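Local structure of amidase (Bacillus anthracis, 5EWQ) at residues Q236-L241 with G264-T269; A149-Q154 with T251-L256. The protein probably hydrolyses carboxylic acid amides to the acid and ammonia, as a member of the amidase signature family. One frame throughout, in Å; residues are numbered along the deposited sequence.

Contact 1. Residues Q236-L241 with G264-T269; sequences QSVVGL and GPMART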
loop_
_atom_site.group_PDB
_atom_site.type_symbol
_atom_site.label_atom_id
_atom_site.label_comp_id
_atom_site.label_asym_id
_atom_site.label_seq_id
_atom_site.Cartn_x
_atom_site.Cartn_y
_atom_site.Cartn_z
ATOM N N GLN A 236 8.111 5.994 -4.786
ATOM C CA GLN A 236 8.646 6.545 -3.547
ATOM C C GLN A 236 9.700 5.625 -2.937
ATOM O O GLN A 236 10.009 5.720 -1.748
ATOM C CB GLN A 236 7.517 6.801 -2.548
ATOM C CG GLN A 236 6.429 7.720 -3.086
ATOM C CD GLN A 236 5.409 8.099 -2.036
ATOM O OE1 GLN A 236 5.731 8.206 -0.855
ATOM N NE2 GLN A 236 4.168 8.305 -2.461
ATOM N N SER A 237 10.236 4.732 -3.765
ATOM C CA SER A 237 11.361 3.872 -3.401
ATOM C C SER A 237 11.121 3.041 -2.140
ATOM O O SER A 237 11.933 3.060 -1.216
ATOM C CB SER A 237 12.626 4.716 -3.226
ATOM O OG SER A 237 13.767 3.898 -3.036
ATOM N N VAL A 238 10.006 2.319 -2.104
ATOM C CA VAL A 238 9.723 1.404 -1.000
ATOM C C VAL A 238 9.178 0.082 -1.528
ATOM O O VAL A 238 8.853 -0.039 -2.709
ATOM C CB VAL A 238 8.715 2.003 0.008
ATOM C CG1 VAL A 238 9.342 3.152 0.781
ATOM C CG2 VAL A 238 7.449 2.451 -0.700
ATOM N N VAL A 239 9.080 -0.907 -0.646
ATOM C CA VAL A 239 8.594 -2.231 -1.023
ATOM C C VAL A 239 7.078 -2.321 -0.885
ATOM O O VAL A 239 6.514 -1.913 0.128
ATOM C CB VAL A 239 9.253 -3.334 -0.168
ATOM C CG1 VAL A 239 8.701 -4.703 -0.539
ATOM C CG2 VAL A 239 10.765 -3.300 -0.334
ATOM N N GLY A 240 6.424 -2.853 -1.913
ATOM C CA GLY A 240 4.983 -3.027 -1.898
ATOM C C GLY A 240 4.561 -4.350 -2.506
ATOM O O GLY A 240 5.051 -4.741 -3.565
ATOM N N LEU A 241 3.646 -5.044 -1.836
ATOM C CA LEU A 241 3.183 -6.346 -2.307
ATOM C C LEU A 241 1.678 -6.385 -2.542
ATOM O O LEU A 241 0.897 -5.993 -1.678
ATOM C CB LEU A 241 3.561 -7.444 -1.309
ATOM C CG LEU A 241 2.947 -8.819 -1.595
ATOM C CD1 LEU A 241 3.785 -9.602 -2.596
ATOM C CD2 LEU A 241 2.741 -9.617 -0.317
ATOM N N GLY A 264 -2.522 -5.168 0.591
ATOM C CA GLY A 264 -1.166 -5.674 0.685
ATOM C C GLY A 264 -0.277 -4.894 1.637
ATOM O O GLY A 264 -0.607 -3.772 2.022
ATOM N N PRO A 265 0.863 -5.490 2.021
ATOM C CA PRO A 265 1.810 -4.879 2.958
ATOM C C PRO A 265 2.809 -3.963 2.259
ATOM O O PRO A 265 3.172 -4.208 1.108
ATOM C CB PRO A 265 2.513 -6.092 3.563
ATOM C CG PRO A 265 2.548 -7.074 2.434
ATOM C CD PRO A 265 1.304 -6.831 1.599
HETATM N N MSE A 266 3.243 -2.914 2.950
HETATM C CA MSE A 266 4.210 -1.977 2.388
HETATM C C MSE A 266 5.265 -1.595 3.423
HETATM O O MSE A 266 4.939 -1.272 4.565
HETATM C CB MSE A 266 3.504 -0.724 1.862
HETATM C CG MSE A 266 2.430 -1.006 0.818
HETATM SE SE MSE A 266 1.622 0.597 0.070
HETATM C CE MSE A 266 3.153 1.259 -0.930
ATOM N N ALA A 267 6.529 -1.637 3.015
ATOM C CA ALA A 267 7.638 -1.300 3.902
ATOM C C ALA A 267 8.862 -0.860 3.103
ATOM O O ALA A 267 8.819 -0.795 1.876
ATOM C CB ALA A 267 7.983 -2.483 4.790
ATOM N N ARG A 268 9.949 -0.557 3.804
ATOM C CA ARG A 268 11.196 -0.190 3.145
ATOM C C ARG A 268 11.944 -1.442 2.711
ATOM O O ARG A 268 12.680 -1.433 1.725
ATOM C CB ARG A 268 12.082 0.645 4.072
ATOM C CG ARG A 268 11.324 1.499 5.066
ATOM C CD ARG A 268 12.284 2.233 5.990
ATOM N NE ARG A 268 11.583 2.922 7.068
ATOM C CZ ARG A 268 11.306 2.375 8.248
ATOM N NH1 ARG A 268 10.664 3.075 9.172
ATOM N NH2 ARG A 268 11.675 1.127 8.503
ATOM N N THR A 269 11.743 -2.519 3.463
ATOM C CA THR A 269 12.470 -3.761 3.247
ATOM C C THR A 269 11.521 -4.906 2.906
ATOM O O THR A 269 10.419 -4.989 3.450
ATOM C CB THR A 269 13.301 -4.134 4.489
ATOM O OG1 THR A 269 14.027 -2.984 4.940
ATOM C CG2 THR A 269 14.278 -5.259 4.176
#
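Gly-264 CA lies 3.2 Å from Leu-241 O, a CA-H...O contact and the first touch between two antiparallel strands. Pro-265 follows with two contacts. Pro-265 O accepts Leu-241 N at 3.1 Å, and its CD and CG lie against Leu-241 CB and CD2. The two side chains cross obliquely, with Pro-265 CD 3.7 Å from Leu-241 CD2. Phe-277 of helix 270-280 touches both. Met-266, a selenomethionine, sits opposite Gly-240 in a non-hydrogen-bonded pair. Its chain, bent at chi3 (69°), brings Met-266 CE near Val-238 CG2, a loose contact at 4.5 Å. Helix 206-213 covers it through Ser-208 and Ala-209. These are central strands of the mixed sheet of the amidase fold: 263-267 also bonds to strand 219-223, and 239-242 to strand 466-473. Ala-267 faces Val-239 in a hydrogen-bonded pair, with its methyl on the same side of the sheet as the valine branches. Ala-267 N gives a 2.9 Å bond to Val-239 O, and Val-239 N donates back to Ala-267 O. Beyond the strand, Arg-268 O lies 3.4 Å from Val-239 CG2, while the Arg-268 guanidinium makes a salt bridge with Asp-215. Thr-269, just before helix 270-280, also touches Val-239 CG2.

Contact 2. Residues A149-Q154 with T251-L256; sequences ATIVKQ and TGIIPL
Thr-150 N donates a hydrogen bond of 3.2 Å to Thr-251 O, the single hydrogen bond between helix start 149-154 and loop 251-256. The N-H...O angle is 160°. The donor is tilted 32° from the carbonyl plane. Thr-150 is the first residue of the helix, after Ala-149 at the N-cap position. A loop carbonyl therefore meets the N-terminal end of the helix, where the helix dipole would probably favour it. Thr-150 has OG1 between its backbone N and carbonyl carbon (chi1 56°), where it bonds to Ser-249 OG. Ser-249 OG also bonds to Thr-251 N, and so joins both segments. Thr-251 OG1 bonds to Asp-284.

Nonpolar contacts lie around these bonds. Thr-150 CG2 comes within 3.7 Å of Thr-251 CB, and the two side chains cross at about a right angle. Deeper in, Ile-151 CD1 meets Ile-253 CD1 at 3.9 Å, tip to tip. Val-221 and Thr-223 of strand 219-223 touch these isoleucines, one each.

The backbones come close at Gly-252. Gly-252 CA is 3.8 Å from Ala-149 CA, an approach that the lack of a side chain allows. Gly-252 O is 3.3 Å from Ala-149 CB.

Helix 150-155 belongs to the beta-alpha-beta crossover between the neighbouring parallel strands 118-122 and 161-166, and the loop packs on its N-terminal end.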
loop_
_atom_site.group_PDB
_atom_site.type_symbol
_atom_site.label_atom_id
_atom_site.label_comp_id
_atom_site.label_asym_id
_atom_site.label_seq_id
_atom_site.Cartn_x
_atom_site.Cartn_y
_atom_site.Cartn_z
ATOM N N ALA A 149 -11.426 -3.674 10.559
ATOM C CA ALA A 149 -11.216 -4.543 9.413
ATOM C C ALA A 149 -10.562 -5.824 9.915
ATOM O O ALA A 149 -9.839 -5.802 10.911
ATOM C CB ALA A 149 -10.355 -3.865 8.364
ATOM N N THR A 150 -10.820 -6.937 9.236
ATOM C CA THR A 150 -10.301 -8.228 9.673
ATOM C C THR A 150 -8.778 -8.232 9.726
ATOM O O THR A 150 -8.183 -8.866 10.596
ATOM C CB THR A 150 -10.780 -9.368 8.759
ATOM O OG1 THR A 150 -10.403 -9.089 7.405
ATOM C CG2 THR A 150 -12.290 -9.506 8.841
ATOM N N ILE A 151 -8.152 -7.512 8.801
ATOM C CA ILE A 151 -6.697 -7.409 8.777
ATOM C C ILE A 151 -6.192 -6.607 9.973
ATOM O O ILE A 151 -5.087 -6.836 10.460
ATOM C CB ILE A 151 -6.194 -6.766 7.469
ATOM C CG1 ILE A 151 -6.812 -5.380 7.273
ATOM C CG2 ILE A 151 -6.519 -7.657 6.283
ATOM C CD1 ILE A 151 -6.344 -4.674 6.018
ATOM N N VAL A 152 -7.009 -5.673 10.450
ATOM C CA VAL A 152 -6.672 -4.886 11.629
ATOM C C VAL A 152 -6.889 -5.721 12.887
ATOM O O VAL A 152 -6.090 -5.676 13.826
ATOM C CB VAL A 152 -7.509 -3.594 11.710
ATOM C CG1 VAL A 152 -7.239 -2.856 13.011
ATOM C CG2 VAL A 152 -7.217 -2.703 10.515
ATOM N N LYS A 153 -7.972 -6.493 12.889
ATOM C CA LYS A 153 -8.291 -7.369 14.008
ATOM C C LYS A 153 -7.225 -8.449 14.171
ATOM O O LYS A 153 -6.836 -8.785 15.290
ATOM C CB LYS A 153 -9.668 -8.006 13.811
ATOM C CG LYS A 153 -10.125 -8.878 14.970
ATOM C CD LYS A 153 -11.517 -9.438 14.724
ATOM N N GLN A 154 -6.749 -8.981 13.050
ATOM C CA GLN A 154 -5.714 -10.009 13.072
ATOM C C GLN A 154 -4.348 -9.420 13.415
ATOM O O GLN A 154 -3.481 -10.112 13.949
ATOM C CB GLN A 154 -5.650 -10.736 11.727
ATOM C CG GLN A 154 -6.855 -11.620 11.437
ATOM C CD GLN A 154 -6.776 -12.284 10.075
ATOM O OE1 GLN A 154 -5.809 -12.098 9.336
ATOM N NE2 GLN A 154 -7.798 -13.064 9.736
ATOM N N THR A 251 -12.673 -7.558 4.008
ATOM C CA THR A 251 -13.716 -7.167 4.950
ATOM C C THR A 251 -13.260 -6.023 5.852
ATOM O O THR A 251 -12.221 -6.112 6.508
ATOM C CB THR A 251 -14.155 -8.353 5.828
ATOM O OG1 THR A 251 -14.652 -9.407 4.993
ATOM C CG2 THR A 251 -15.244 -7.926 6.798
ATOM N N GLY A 252 -14.044 -4.951 5.878
ATOM C CA GLY A 252 -13.713 -3.785 6.676
ATOM C C GLY A 252 -12.904 -2.775 5.889
ATOM O O GLY A 252 -12.181 -1.959 6.459
ATOM N N ILE A 253 -13.016 -2.839 4.567
ATOM C CA ILE A 253 -12.315 -1.909 3.691
ATOM C C ILE A 253 -13.275 -1.324 2.663
ATOM O O ILE A 253 -13.953 -2.065 1.950
ATOM C CB ILE A 253 -11.138 -2.584 2.957
ATOM C CG1 ILE A 253 -10.167 -3.216 3.957
ATOM C CG2 ILE A 253 -10.413 -1.581 2.071
ATOM C CD1 ILE A 253 -9.019 -3.963 3.311
ATOM N N ILE A 254 -13.336 0.004 2.598
ATOM C CA ILE A 254 -14.179 0.684 1.620
ATOM C C ILE A 254 -13.756 0.294 0.208
ATOM O O ILE A 254 -12.654 0.626 -0.232
ATOM C CB ILE A 254 -14.117 2.214 1.775
ATOM C CG1 ILE A 254 -14.636 2.628 3.152
ATOM C CG2 ILE A 254 -14.922 2.895 0.680
ATOM C CD1 ILE A 254 -14.648 4.123 3.374
ATOM N N PRO A 255 -14.638 -0.418 -0.505
ATOM C CA PRO A 255 -14.310 -1.039 -1.791
ATOM C C PRO A 255 -14.227 -0.060 -2.956
ATOM O O PRO A 255 -14.539 1.124 -2.820
ATOM C CB PRO A 255 -15.467 -2.016 -2.002
ATOM C CG PRO A 255 -16.618 -1.356 -1.325
ATOM C CD PRO A 255 -16.040 -0.662 -0.120
ATOM N N LEU A 256 -13.791 -0.578 -4.099
ATOM C CA LEU A 256 -13.805 0.147 -5.361
ATOM C C LEU A 256 -14.345 -0.793 -6.429
ATOM O O LEU A 256 -15.281 -0.464 -7.155
ATOM C CB LEU A 256 -12.404 0.645 -5.724
ATOM C CG LEU A 256 -12.180 1.139 -7.155
ATOM C CD1 LEU A 256 -13.158 2.243 -7.505
ATOM C CD2 LEU A 256 -10.748 1.619 -7.339
#

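Contact 1 and contact 2 have no residue in common, but loop 251-256 lies between the two segments of contact 1 along the chain. Contact 2 thus ties that connection to the start of helix 150-155. The centres are 19 Å apart and the nearest atoms about 7 Å, so the two do not touch; strand 219-223 borders both. The Gly/Ser-rich motif of the family leads into helix 206-213, which packs on contact 1. Helix 230-235, just before 236-241, follows a second Gly-Ser motif that in relatives carries the nucleophile. In contact 2, Ile-254 bonds to Asn-124, just after strand 118-122, at whose end relatives hold the triad lysine. Both contacts probably border the catalytic region.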